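PDB 6QE7: anti-sigma-I factor RsgI3 from Clostridium thermocellum, which probably holds the sigma factor SigI3 inactive until its extracellular sensing region, a pair of PA14 domains that binds pectin, meets polysaccharide outside the cell. Local coordinates for residues Ser155-Gly160 with Arg168-Asp173; His213-Gly218 with Pro266-Leu271; Val199-Thr204 with Gln253-Val258; Arg205-Tyr210 with Glu247-Arg252. All coordinates share one frame; numbering follows the deposited sequence.

Contact 1: Ser155-Gly160 with Arg168-Asp173; sequences SAEYYG and RFTRID
Strands 154-159 and 167-173 form an antiparallel beta hairpin in the second PA14 domain, and a classic beta bulge interrupts it where Arg168 and Phe169 both lie opposite Tyr158. The bulge shows in the backbone: Tyr158 N donates to Phe169 O, while Tyr158 O accepts from Arg168 N at 2.8 Å. The packed face carries Ala156, Tyr158, Phe169 and Arg171. Phe169 takes the crowded first torsion (chi1 64°), which lays its ring over the start of the Tyr158 side chain; Tyr158 CB sits over the Phe169 face, 3.8 Å from the ring centroid. The two rings are nearly parallel, at 11°, but slid so far that they barely overlap. Beyond them, Tyr158 packs on Val196 and Phe178, a setting that suits a large aromatic. Small Ala156 leaves room for Asp173, whose OD2 accepts from Trp198 NE1. The other face is looser: Thr170 and Ile172 are exposed, and Glu157 CG merely runs alongside Thr170 OG1 at 4.1 Å, its carboxylate paired with Arg197. Back on the packed face, the extended Arg171 makes an off-centre cation-pi contact with the Tyr158 ring, and its NE forms a salt bridge with Asp173, donating to the syn lone pair of OD1 at 2.8 Å.

Contact 2: His213-Gly218 with Pro266-Leu271; sequences HTVANG and PAFIKL
In the five-stranded sheet of the second PA14 domain, strands 208-216 and 268-274 pair antiparallel, here at the end where the first strand runs into a turn. Val215 and Lys270 form a hydrogen-bonded pair, with Lys270 N to Val215 O the shorter bond at 2.9 Å. Thr214, Ala216, Ile269 and Leu271 point to the buried face, toward the opposing sheet; there Thr214 CG2 meets Leu271 CD1 at 4.0 Å, and Ile269 reaches Val220 and Tyr260. On the other face Val215 and Phe268 lie side by side, Val215 CG1 touching Phe268 CE1 at 3.6 Å. Lys270 leads away from the pair to Asn177. Asn217 suits the strand end because its carboxamide offers both a donor and an acceptor. OD1 accepts from the backbone N of Glu239, the backbone N donates to Phe268 O, and the amide group packs against Phe268 CB. The amide also reaches past Phe268, where Asn217 ND2 donates almost straight (172°) to Pro266 O in a very short bond of 2.5 Å.

Contact 3: Val199-Thr204 with Gln253-Val258; sequences VGKIDT and QYDIKV
In the seven-stranded antiparallel sheet of the second PA14 domain, strand 193-202 pairs with strand 254-263, the two segments crossing at 137°. Val199 begins the pairing alongside Lys257, CG2 to CG at 4.1 Å. Gly200 follows, exchanging backbone bonds with Ile256, whose CG2 packs against the glycine backbone, 3.4 Å from Gly200 C. Lys201 bends at chi2 (-75°), so its methylenes cross the Gln253 amide at about a right angle, CG 3.5 Å from Gln253 OE1. Its NZ runs on to a weak salt bridge with Asp255 OD1, and a water that accepts from this amine bonds weakly to Gln253 O. Ile202 turns to the buried face, where branched CG2 packs on Ile256 CB and the side chain meets Phe212 and Trp273 of the other sheet. Its backbone trades bonds with Tyr254. Asp203 turns its carboxylate to Arg18 and Asn13 of the first PA14 domain. Back at Gly200, another water donates to Gly200 O and to Asp255 OD1, the latter at 2.7 Å.

Contact 4: Arg205-Tyr210 with Glu247-Arg252; sequences RYTEEY and ELKAGR
This is a largely solvent-facing strand-end contact, where strand 208-216 of the five-stranded sheet starts and its antiparallel neighbour 240-248 finishes. Glu208 and Leu248 make the hydrogen-bonded pair: each backbone N donates to the other's O at 3.1 Å, with Glu208 N nearly on the axis of the Leu248 carbonyl and Leu248 N above the plane of the Glu208 carbonyl. Past this pair the ladder gives way to a side-chain bond. Thr207 OG1, anti to its own carbonyl carbon (chi1 -65°), accepts from Ala250 N at 2.8 Å. A hydroxyl suits this place because it can also bind a water, which donates to Ala250 O at 2.5 Å. The small methyl of Ala250 fits against Arg205 O, 3.5 Å from CB. On the exposed face Glu209 and Glu247 extend into solvent; their OE2 atoms are 4.6 Å apart, and this like-charge proximity may raise the proton affinity of one carboxylate. The opposite face is mixed: Leu248 CD1 approaches Tyr210 CB at 4.2 Å, and the Tyr210 hydroxyl curls back to accept from Tyr206 N. Glu208, on that same face, is held by Arg277 and Ser275. Tyr210 continues inward to meet Trp273 of strand 268-274, while the 249-252 turn leads into strand 254-263, with Gly251 bonded through its backbone to Met14 of the first PA14 domain.

Overall arrangement
All four contacts are strand pairings of the second PA14 domain, each within one or other of its two facing sheets. Contacts 1 and 3 share the seven-stranded sheet and are joined directly, Ser155 O lying 2.9 Å from Val199 N. Contacts 2 and 4 lie along strand 208-216 in the five-stranded sheet, their centres about 24 Å apart. The sheets meet where Leu271 CD2 of contact 2 packs 3.7 Å from Ile256 CD1 of contact 3. Contacts 3 and 4, with centres about 12 Å apart, are linked by Tyr254 OH and Lys249 N at 2.8 Å. Both face the first domain: the side chains of Asp203 and Ala250 each come within about 8 Å of a bound calcium ion.

Contact 1: Ser155-Gly160 with Arg168-Asp173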
loop_
_atom_site.group_PDB
_atom_site.type_symbol
_atom_site.label_atom_id
_atom_site.label_comp_id
_atom_site.label_asym_id
_atom_site.label_seq_id
_atom_site.Cartn_x
_atom_site.Cartn_y
_atom_site.Cartn_z
ATOM N N SER A 155 11.729 -5.437 7.744
ATOM C CA SER A 155 12.456 -5.020 8.979
ATOM C C SER A 155 12.604 -6.210 9.898
ATOM O O SER A 155 11.581 -6.689 10.380
ATOM C CB SER A 155 11.783 -3.916 9.704
ATOM O OG SER A 155 11.538 -2.907 8.769
ATOM N N ALA A 156 13.863 -6.594 10.145
ATOM C CA ALA A 156 14.271 -7.766 10.930
ATOM C C ALA A 156 14.844 -7.239 12.234
ATOM O O ALA A 156 15.659 -6.293 12.198
ATOM C CB ALA A 156 15.275 -8.585 10.164
ATOM N N GLU A 157 14.331 -7.774 13.326
ATOM C CA GLU A 157 14.985 -7.699 14.643
ATOM C C GLU A 157 15.629 -9.056 14.937
ATOM O O GLU A 157 14.893 -10.095 14.976
ATOM C CB GLU A 157 13.968 -7.243 15.663
ATOM C CG GLU A 157 13.091 -6.081 15.200
ATOM C CD GLU A 157 11.830 -5.961 16.065
ATOM O OE1 GLU A 157 10.903 -6.757 15.883
ATOM O OE2 GLU A 157 11.828 -5.143 17.002
ATOM N N TYR A 158 16.942 -9.047 15.211
ATOM C CA TYR A 158 17.708 -10.261 15.622
ATOM C C TYR A 158 17.903 -10.281 17.133
ATOM O O TYR A 158 18.333 -9.289 17.701
ATOM C CB TYR A 158 19.034 -10.326 14.889
ATOM C CG TYR A 158 18.826 -10.674 13.458
ATOM C CD1 TYR A 158 18.249 -9.788 12.582
ATOM C CD2 TYR A 158 19.182 -11.903 12.978
ATOM C CE1 TYR A 158 18.102 -10.103 11.239
ATOM C CE2 TYR A 158 18.989 -12.257 11.655
ATOM C CZ TYR A 158 18.400 -11.367 10.780
ATOM O OH TYR A 158 18.165 -11.736 9.472
ATOM N N TYR A 159 17.578 -11.408 17.755
ATOM C CA TYR A 159 17.670 -11.584 19.217
ATOM C C TYR A 159 18.750 -12.591 19.589
ATOM O O TYR A 159 18.934 -13.599 18.871
ATOM C CB TYR A 159 16.315 -11.994 19.791
ATOM C CG TYR A 159 15.284 -10.919 19.647
ATOM C CD1 TYR A 159 14.562 -10.816 18.471
ATOM C CD2 TYR A 159 15.104 -9.959 20.618
ATOM C CE1 TYR A 159 13.600 -9.835 18.307
ATOM C CE2 TYR A 159 14.116 -8.994 20.490
ATOM C CZ TYR A 159 13.395 -8.921 19.304
ATOM O OH TYR A 159 12.444 -8.006 19.075
ATOM N N GLY A 160 19.360 -12.364 20.761
ATOM C CA GLY A 160 20.402 -13.235 21.349
ATOM C C GLY A 160 19.839 -14.276 22.290
ATOM O O GLY A 160 20.587 -14.789 23.121
ATOM N N ARG A 168 19.496 -7.660 19.622
ATOM C CA ARG A 168 20.919 -7.379 19.386
ATOM C C ARG A 168 21.063 -6.321 18.293
ATOM O O ARG A 168 21.895 -5.439 18.455
ATOM C CB ARG A 168 21.653 -8.673 19.041
ATOM C CG ARG A 168 21.700 -9.662 20.186
ATOM C CD ARG A 168 22.491 -9.127 21.385
ATOM N NE ARG A 168 22.676 -10.301 22.223
ATOM C CZ ARG A 168 23.616 -11.210 22.036
ATOM N NH1 ARG A 168 24.483 -11.045 21.066
ATOM N NH2 ARG A 168 23.672 -12.280 22.800
ATOM N N PHE A 169 20.337 -6.444 17.181
ATOM C CA PHE A 169 20.435 -5.488 16.057
ATOM C C PHE A 169 19.178 -5.611 15.184
ATOM O O PHE A 169 18.456 -6.603 15.214
ATOM C CB PHE A 169 21.748 -5.651 15.272
ATOM C CG PHE A 169 21.926 -6.983 14.573
ATOM C CD1 PHE A 169 21.417 -7.180 13.306
ATOM C CD2 PHE A 169 22.588 -8.049 15.190
ATOM C CE1 PHE A 169 21.511 -8.414 12.672
ATOM C CE2 PHE A 169 22.726 -9.267 14.539
ATOM C CZ PHE A 169 22.174 -9.452 13.288
ATOM N N THR A 170 18.944 -4.553 14.431
ATOM C CA THR A 170 17.883 -4.409 13.420
ATOM C C THR A 170 18.594 -4.200 12.096
ATOM O O THR A 170 19.615 -3.525 12.089
ATOM C CB THR A 170 16.988 -3.186 13.695
ATOM O OG1 THR A 170 16.240 -3.503 14.872
ATOM C CG2 THR A 170 16.055 -2.849 12.544
ATOM N N ARG A 171 18.057 -4.782 11.047
ATOM C CA ARG A 171 18.417 -4.417 9.665
ATOM C C ARG A 171 17.217 -4.767 8.770
ATOM O O ARG A 171 16.257 -5.437 9.236
ATOM C CB ARG A 171 19.665 -5.191 9.246
ATOM C CG ARG A 171 19.426 -6.689 9.288
ATOM C CD ARG A 171 20.661 -7.471 8.981
ATOM N NE ARG A 171 20.400 -8.890 8.773
ATOM C CZ ARG A 171 21.320 -9.861 8.933
ATOM N NH1 ARG A 171 22.517 -9.540 9.384
ATOM N NH2 ARG A 171 21.042 -11.138 8.688
ATOM N N ILE A 172 17.328 -4.406 7.505
ATOM C CA ILE A 172 16.364 -4.839 6.465
ATOM C C ILE A 172 16.926 -6.033 5.712
ATOM O O ILE A 172 17.973 -5.942 5.121
ATOM C CB ILE A 172 16.026 -3.640 5.587
ATOM C CG1 ILE A 172 15.283 -2.577 6.422
ATOM C CG2 ILE A 172 15.211 -4.131 4.397
ATOM C CD1 ILE A 172 15.194 -1.248 5.769
ATOM N N ASP A 173 16.240 -7.159 5.795
ATOM C CA ASP A 173 16.535 -8.394 5.028
ATOM C C ASP A 173 15.758 -8.275 3.706
ATOM O O ASP A 173 14.572 -7.827 3.716
ATOM C CB ASP A 173 16.203 -9.591 5.913
ATOM C CG ASP A 173 17.191 -9.806 7.064
ATOM O OD1 ASP A 173 18.274 -9.255 6.988
ATOM O OD2 ASP A 173 16.854 -10.520 8.051
#

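Contact 2: His213-Gly218 with Pro266-Leu271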
loop_
_atom_site.group_PDB
_atom_site.type_symbol
_atom_site.label_atom_id
_atom_site.label_comp_id
_atom_site.label_asym_id
_atom_site.label_seq_id
_atom_site.Cartn_x
_atom_site.Cartn_y
_atom_site.Cartn_z
ATOM N N HIS A 213 4.333 -21.108 2.861
ATOM C CA HIS A 213 5.091 -22.330 3.191
ATOM C C HIS A 213 6.333 -21.872 3.935
ATOM O O HIS A 213 6.899 -20.841 3.515
ATOM C CB HIS A 213 5.489 -23.083 1.947
ATOM C CG HIS A 213 4.422 -23.323 0.952
ATOM N ND1 HIS A 213 3.787 -24.543 0.837
ATOM C CD2 HIS A 213 3.945 -22.528 -0.052
ATOM C CE1 HIS A 213 2.933 -24.489 -0.174
ATOM N NE2 HIS A 213 3.044 -23.257 -0.754
ATOM N N THR A 214 6.635 -22.505 5.077
ATOM C CA THR A 214 7.948 -22.350 5.749
ATOM C C THR A 214 8.675 -23.687 5.680
ATOM O O THR A 214 8.069 -24.769 5.804
ATOM C CB THR A 214 7.860 -21.785 7.163
ATOM O OG1 THR A 214 7.067 -22.737 7.841
ATOM C CG2 THR A 214 7.268 -20.393 7.245
ATOM N N VAL A 215 9.942 -23.553 5.400
ATOM C CA VAL A 215 10.996 -24.580 5.527
ATOM C C VAL A 215 11.963 -24.034 6.573
ATOM O O VAL A 215 12.562 -22.957 6.347
ATOM C CB VAL A 215 11.714 -24.920 4.204
ATOM C CG1 VAL A 215 12.799 -26.013 4.414
ATOM C CG2 VAL A 215 10.747 -25.386 3.182
ATOM N N ALA A 216 12.120 -24.758 7.687
ATOM C CA ALA A 216 12.820 -24.207 8.853
ATOM C C ALA A 216 13.518 -25.273 9.700
ATOM O O ALA A 216 12.860 -26.249 10.035
ATOM C CB ALA A 216 11.751 -23.524 9.641
ATOM N N ASN A 217 14.697 -24.959 10.221
ATOM C CA ASN A 217 15.461 -25.835 11.164
ATOM C C ASN A 217 15.041 -25.609 12.639
ATOM O O ASN A 217 15.537 -26.318 13.522
ATOM C CB ASN A 217 16.961 -25.647 10.970
ATOM C CG ASN A 217 17.500 -26.358 9.744
ATOM O OD1 ASN A 217 16.743 -26.936 8.963
ATOM N ND2 ASN A 217 18.811 -26.316 9.559
ATOM N N GLY A 218 14.141 -24.690 12.926
ATOM C CA GLY A 218 13.722 -24.389 14.310
ATOM C C GLY A 218 12.252 -24.073 14.329
ATOM O O GLY A 218 11.501 -24.673 13.563
ATOM N N PRO A 266 22.031 -26.063 13.115
ATOM C CA PRO A 266 22.441 -25.114 12.083
ATOM C C PRO A 266 21.151 -24.473 11.550
ATOM O O PRO A 266 20.164 -25.231 11.350
ATOM C CB PRO A 266 23.141 -25.953 11.012
ATOM C CG PRO A 266 22.667 -27.382 11.266
ATOM C CD PRO A 266 22.311 -27.460 12.735
ATOM N N ALA A 267 21.141 -23.128 11.471
ATOM C CA ALA A 267 19.887 -22.348 11.343
ATOM C C ALA A 267 19.518 -22.265 9.857
ATOM O O ALA A 267 20.411 -22.078 9.026
ATOM C CB ALA A 267 20.018 -20.981 11.929
ATOM N N PHE A 268 18.232 -22.332 9.567
ATOM C CA PHE A 268 17.681 -22.292 8.194
ATOM C C PHE A 268 16.259 -21.786 8.298
ATOM O O PHE A 268 15.533 -22.369 9.084
ATOM C CB PHE A 268 17.664 -23.698 7.604
ATOM C CG PHE A 268 17.370 -23.870 6.144
ATOM C CD1 PHE A 268 16.063 -23.873 5.681
ATOM C CD2 PHE A 268 18.394 -24.112 5.232
ATOM C CE1 PHE A 268 15.792 -24.073 4.331
ATOM C CE2 PHE A 268 18.123 -24.331 3.882
ATOM C CZ PHE A 268 16.819 -24.328 3.438
ATOM N N ILE A 269 15.894 -20.804 7.493
ATOM C CA ILE A 269 14.452 -20.487 7.270
ATOM C C ILE A 269 14.242 -19.870 5.878
ATOM O O ILE A 269 14.956 -18.889 5.506
ATOM C CB ILE A 269 13.935 -19.599 8.415
ATOM C CG1 ILE A 269 12.452 -19.234 8.200
ATOM C CG2 ILE A 269 14.861 -18.400 8.544
ATOM C CD1 ILE A 269 11.832 -18.547 9.328
ATOM N N LYS A 270 13.314 -20.451 5.123
ATOM C CA LYS A 270 12.800 -19.884 3.828
ATOM C C LYS A 270 11.303 -19.624 4.012
ATOM O O LYS A 270 10.684 -20.470 4.676
ATOM C CB LYS A 270 13.014 -20.858 2.665
ATOM C CG LYS A 270 14.455 -21.119 2.229
ATOM C CD LYS A 270 14.620 -22.302 1.256
ATOM C CE LYS A 270 15.917 -22.331 0.445
ATOM N NZ LYS A 270 17.109 -21.773 1.147
ATOM N N LEU A 271 10.758 -18.523 3.444
ATOM C CA LEU A 271 9.280 -18.264 3.339
ATOM C C LEU A 271 8.954 -18.323 1.860
ATOM O O LEU A 271 9.631 -17.616 1.067
ATOM C CB LEU A 271 8.876 -16.920 3.979
ATOM C CG LEU A 271 7.401 -16.525 3.857
ATOM C CD1 LEU A 271 6.525 -17.397 4.754
ATOM C CD2 LEU A 271 7.199 -15.075 4.168
#

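Contact 3: Val199-Thr204 with Gln253-Val258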
loop_
_atom_site.group_PDB
_atom_site.type_symbol
_atom_site.label_atom_id
_atom_site.label_comp_id
_atom_site.label_asym_id
_atom_site.label_seq_id
_atom_site.Cartn_x
_atom_site.Cartn_y
_atom_site.Cartn_z
ATOM N N VAL A 199 8.973 -7.976 10.210
ATOM C CA VAL A 199 7.688 -7.253 10.067
ATOM C C VAL A 199 7.723 -6.449 8.782
ATOM O O VAL A 199 8.780 -5.870 8.491
ATOM C CB VAL A 199 7.467 -6.329 11.275
ATOM C CG1 VAL A 199 6.148 -5.533 11.112
ATOM C CG2 VAL A 199 7.418 -7.159 12.533
ATOM N N GLY A 200 6.553 -6.296 8.160
ATOM C CA GLY A 200 6.336 -5.328 7.098
ATOM C C GLY A 200 5.028 -5.559 6.380
ATOM O O GLY A 200 4.015 -5.784 7.039
ATOM N N LYS A 201 5.110 -5.442 5.066
ATOM C CA LYS A 201 3.997 -5.507 4.137
ATOM C C LYS A 201 4.411 -6.425 3.009
ATOM O O LYS A 201 5.609 -6.436 2.640
ATOM C CB LYS A 201 3.617 -4.160 3.481
ATOM C CG LYS A 201 3.419 -2.963 4.378
ATOM C CD LYS A 201 2.132 -3.005 5.141
ATOM C CE LYS A 201 1.881 -1.789 6.002
ATOM N NZ LYS A 201 0.431 -1.735 6.330
ATOM N N ILE A 202 3.385 -7.103 2.501
ATOM C CA ILE A 202 3.396 -8.003 1.326
ATOM C C ILE A 202 2.222 -7.663 0.380
ATOM O O ILE A 202 1.203 -7.151 0.880
ATOM C CB ILE A 202 3.387 -9.438 1.834
ATOM C CG1 ILE A 202 3.779 -10.395 0.720
ATOM C CG2 ILE A 202 2.104 -9.865 2.548
ATOM C CD1 ILE A 202 3.932 -11.808 1.179
ATOM N N ASP A 203 2.432 -7.778 -0.944
ATOM C CA ASP A 203 1.350 -7.754 -1.949
ATOM C C ASP A 203 1.614 -8.872 -2.932
ATOM O O ASP A 203 2.696 -9.507 -2.935
ATOM C CB ASP A 203 1.140 -6.405 -2.648
ATOM C CG ASP A 203 2.340 -5.870 -3.396
ATOM O OD1 ASP A 203 3.259 -6.661 -3.701
ATOM O OD2 ASP A 203 2.425 -4.619 -3.515
ATOM N N THR A 204 0.556 -9.213 -3.592
ATOM C CA THR A 204 0.439 -10.462 -4.375
ATOM C C THR A 204 0.320 -10.047 -5.829
ATOM O O THR A 204 -0.101 -8.914 -6.085
ATOM C CB THR A 204 -0.769 -11.292 -3.961
ATOM O OG1 THR A 204 -1.957 -10.570 -4.330
ATOM C CG2 THR A 204 -0.785 -11.579 -2.479
ATOM N N GLN A 253 -1.452 -3.928 -0.106
ATOM C CA GLN A 253 -0.475 -4.381 0.887
ATOM C C GLN A 253 -1.256 -5.003 2.026
ATOM O O GLN A 253 -2.373 -4.515 2.329
ATOM C CB GLN A 253 0.346 -3.198 1.396
ATOM C CG GLN A 253 1.394 -2.683 0.429
ATOM C CD GLN A 253 2.198 -1.657 1.171
ATOM O OE1 GLN A 253 1.738 -0.960 2.123
ATOM N NE2 GLN A 253 3.443 -1.635 0.797
ATOM N N TYR A 254 -0.679 -6.050 2.591
ATOM C CA TYR A 254 -1.169 -6.707 3.806
ATOM C C TYR A 254 -0.003 -6.731 4.780
ATOM O O TYR A 254 1.205 -6.748 4.390
ATOM C CB TYR A 254 -1.664 -8.119 3.543
ATOM C CG TYR A 254 -2.826 -8.240 2.642
ATOM C CD1 TYR A 254 -2.694 -8.277 1.269
ATOM C CD2 TYR A 254 -4.101 -8.245 3.181
ATOM C CE1 TYR A 254 -3.816 -8.416 0.462
ATOM C CE2 TYR A 254 -5.221 -8.327 2.386
ATOM C CZ TYR A 254 -5.078 -8.371 1.016
ATOM O OH TYR A 254 -6.191 -8.457 0.235
ATOM N N ASP A 255 -0.331 -6.669 6.053
ATOM C CA ASP A 255 0.699 -6.834 7.104
ATOM C C ASP A 255 1.306 -8.232 6.976
ATOM O O ASP A 255 0.588 -9.275 6.675
ATOM C CB ASP A 255 0.116 -6.573 8.499
ATOM C CG ASP A 255 -0.240 -5.122 8.727
ATOM O OD1 ASP A 255 0.607 -4.261 8.463
ATOM O OD2 ASP A 255 -1.360 -4.871 9.075
ATOM N N ILE A 256 2.597 -8.315 7.309
ATOM C CA ILE A 256 3.241 -9.637 7.423
ATOM C C ILE A 256 4.134 -9.572 8.676
ATOM O O ILE A 256 4.846 -8.576 8.840
ATOM C CB ILE A 256 4.018 -10.030 6.149
ATOM C CG1 ILE A 256 4.748 -11.370 6.360
ATOM C CG2 ILE A 256 4.993 -8.940 5.699
ATOM C CD1 ILE A 256 5.415 -11.996 5.144
ATOM N N LYS A 257 4.072 -10.614 9.494
ATOM C CA LYS A 257 5.008 -10.885 10.613
ATOM C C LYS A 257 5.436 -12.337 10.487
ATOM O O LYS A 257 4.567 -13.234 10.231
ATOM C CB LYS A 257 4.391 -10.515 11.958
ATOM C CG LYS A 257 5.355 -10.676 13.144
ATOM C CD LYS A 257 4.889 -9.955 14.435
ATOM C CE LYS A 257 3.543 -10.461 14.898
ATOM N NZ LYS A 257 3.154 -9.894 16.220
ATOM N N VAL A 258 6.749 -12.541 10.571
ATOM C CA VAL A 258 7.385 -13.867 10.615
ATOM C C VAL A 258 8.326 -13.865 11.832
ATOM O O VAL A 258 9.150 -12.905 12.004
ATOM C CB VAL A 258 8.123 -14.242 9.304
ATOM C CG1 VAL A 258 8.797 -15.623 9.375
ATOM C CG2 VAL A 258 7.182 -14.271 8.129
HETATM O O HOH W 1 3.124 -4.751 9.191
HETATM O O HOH W 2 -1.686 -2.638 4.704
#

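Contact 4: Arg205-Tyr210 with Glu247-Arg252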
loop_
_atom_site.group_PDB
_atom_site.type_symbol
_atom_site.label_atom_id
_atom_site.label_comp_id
_atom_site.label_asym_id
_atom_site.label_seq_id
_atom_site.Cartn_x
_atom_site.Cartn_y
_atom_site.Cartn_z
ATOM N N ARG A 205 0.522 -10.998 -6.717
ATOM C CA ARG A 205 0.255 -10.835 -8.165
ATOM C C ARG A 205 -1.234 -11.116 -8.422
ATOM O O ARG A 205 -1.760 -10.612 -9.399
ATOM C CB ARG A 205 1.171 -11.783 -8.955
ATOM C CG ARG A 205 2.625 -11.343 -9.045
ATOM C CD ARG A 205 3.519 -12.280 -9.896
ATOM N NE ARG A 205 2.909 -12.396 -11.229
ATOM C CZ ARG A 205 3.019 -11.518 -12.207
ATOM N NH1 ARG A 205 3.791 -10.459 -12.063
ATOM N NH2 ARG A 205 2.379 -11.726 -13.337
ATOM N N TYR A 206 -1.885 -11.986 -7.654
ATOM C CA TYR A 206 -3.219 -12.514 -8.033
ATOM C C TYR A 206 -4.141 -12.306 -6.862
ATOM O O TYR A 206 -3.647 -12.257 -5.694
ATOM C CB TYR A 206 -3.141 -13.992 -8.418
ATOM C CG TYR A 206 -2.064 -14.229 -9.443
ATOM C CD1 TYR A 206 -2.200 -13.812 -10.756
ATOM C CD2 TYR A 206 -0.881 -14.847 -9.079
ATOM C CE1 TYR A 206 -1.167 -13.981 -11.678
ATOM C CE2 TYR A 206 0.171 -14.992 -9.959
ATOM C CZ TYR A 206 0.024 -14.568 -11.275
ATOM O OH TYR A 206 1.059 -14.768 -12.133
ATOM N N THR A 207 -5.407 -12.194 -7.206
ATOM C CA THR A 207 -6.555 -12.241 -6.282
ATOM C C THR A 207 -6.964 -13.716 -6.189
ATOM O O THR A 207 -7.413 -14.227 -7.195
ATOM C CB THR A 207 -7.657 -11.275 -6.760
ATOM O OG1 THR A 207 -7.095 -9.988 -6.648
ATOM C CG2 THR A 207 -8.915 -11.247 -5.924
ATOM N N GLU A 208 -6.792 -14.378 -5.036
ATOM C CA GLU A 208 -7.182 -15.793 -4.793
ATOM C C GLU A 208 -6.583 -16.325 -3.478
ATOM O O GLU A 208 -5.973 -15.529 -2.677
ATOM C CB GLU A 208 -6.678 -16.722 -5.899
ATOM C CG GLU A 208 -5.217 -16.594 -6.223
ATOM C CD GLU A 208 -4.885 -17.265 -7.571
ATOM O OE1 GLU A 208 -5.756 -17.256 -8.445
ATOM O OE2 GLU A 208 -3.727 -17.684 -7.772
ATOM N N GLU A 209 -6.740 -17.621 -3.252
ATOM C CA GLU A 209 -6.326 -18.199 -1.966
ATOM C C GLU A 209 -4.831 -18.452 -2.100
ATOM O O GLU A 209 -4.427 -19.152 -3.022
ATOM C CB GLU A 209 -7.152 -19.423 -1.565
ATOM C CG GLU A 209 -6.740 -19.944 -0.201
ATOM C CD GLU A 209 -7.589 -21.079 0.362
ATOM O OE1 GLU A 209 -7.725 -22.185 -0.253
ATOM O OE2 GLU A 209 -8.082 -20.866 1.471
ATOM N N TYR A 210 -4.033 -17.809 -1.249
ATOM C CA TYR A 210 -2.591 -18.088 -1.248
ATOM C C TYR A 210 -2.327 -19.156 -0.210
ATOM O O TYR A 210 -3.084 -19.264 0.820
ATOM C CB TYR A 210 -1.789 -16.793 -1.026
ATOM C CG TYR A 210 -1.477 -16.063 -2.299
ATOM C CD1 TYR A 210 -2.461 -15.381 -3.018
ATOM C CD2 TYR A 210 -0.221 -16.111 -2.830
ATOM C CE1 TYR A 210 -2.188 -14.795 -4.245
ATOM C CE2 TYR A 210 0.076 -15.485 -4.019
ATOM C CZ TYR A 210 -0.908 -14.833 -4.742
ATOM O OH TYR A 210 -0.567 -14.223 -5.929
ATOM N N GLU A 247 -6.919 -15.932 1.800
ATOM C CA GLU A 247 -7.455 -15.229 0.600
ATOM C C GLU A 247 -6.892 -13.812 0.586
ATOM O O GLU A 247 -7.024 -13.126 1.592
ATOM C CB GLU A 247 -8.992 -15.240 0.622
ATOM C CG GLU A 247 -9.560 -16.371 -0.215
ATOM C CD GLU A 247 -10.942 -16.872 0.114
ATOM O OE1 GLU A 247 -11.709 -16.123 0.706
ATOM O OE2 GLU A 247 -11.263 -18.010 -0.284
ATOM N N LEU A 248 -6.235 -13.409 -0.485
ATOM C CA LEU A 248 -5.690 -12.048 -0.613
ATOM C C LEU A 248 -6.099 -11.467 -1.958
ATOM O O LEU A 248 -6.347 -12.200 -2.922
ATOM C CB LEU A 248 -4.179 -12.071 -0.487
ATOM C CG LEU A 248 -3.656 -12.707 0.792
ATOM C CD1 LEU A 248 -2.170 -12.976 0.676
ATOM C CD2 LEU A 248 -3.963 -11.849 2.034
ATOM N N LYS A 249 -6.155 -10.158 -2.013
ATOM C CA LYS A 249 -6.437 -9.475 -3.280
ATOM C C LYS A 249 -5.126 -8.931 -3.856
ATOM O O LYS A 249 -4.329 -8.352 -3.125
ATOM C CB LYS A 249 -7.485 -8.402 -3.016
ATOM C CG LYS A 249 -8.863 -8.894 -2.552
ATOM C CD LYS A 249 -9.814 -7.695 -2.336
ATOM C CE LYS A 249 -11.205 -8.032 -1.840
ATOM N NZ LYS A 249 -11.902 -6.803 -1.365
ATOM N N ALA A 250 -4.940 -9.004 -5.163
ATOM C CA ALA A 250 -3.851 -8.271 -5.848
ATOM C C ALA A 250 -4.112 -6.778 -5.709
ATOM O O ALA A 250 -5.275 -6.349 -5.644
ATOM C CB ALA A 250 -3.789 -8.681 -7.287
ATOM N N GLY A 251 -3.057 -6.020 -5.702
ATOM C CA GLY A 251 -3.124 -4.572 -5.852
ATOM C C GLY A 251 -3.141 -3.868 -4.522
ATOM O O GLY A 251 -3.441 -2.695 -4.545
ATOM N N ARG A 252 -2.984 -4.558 -3.390
ATOM C CA ARG A 252 -2.936 -3.887 -2.070
ATOM C C ARG A 252 -1.940 -4.607 -1.148
ATOM O O ARG A 252 -1.714 -5.720 -1.384
ATOM C CB ARG A 252 -4.326 -3.797 -1.427
ATOM C CG ARG A 252 -5.103 -5.104 -1.355
ATOM C CD ARG A 252 -6.098 -5.115 -0.214
ATOM N NE ARG A 252 -5.445 -5.022 1.110
ATOM C CZ ARG A 252 -6.073 -5.004 2.305
ATOM N NH1 ARG A 252 -7.399 -5.076 2.407
ATOM N NH2 ARG A 252 -5.361 -4.886 3.412
HETATM O O HOH W 3 -7.215 -7.041 -6.998
#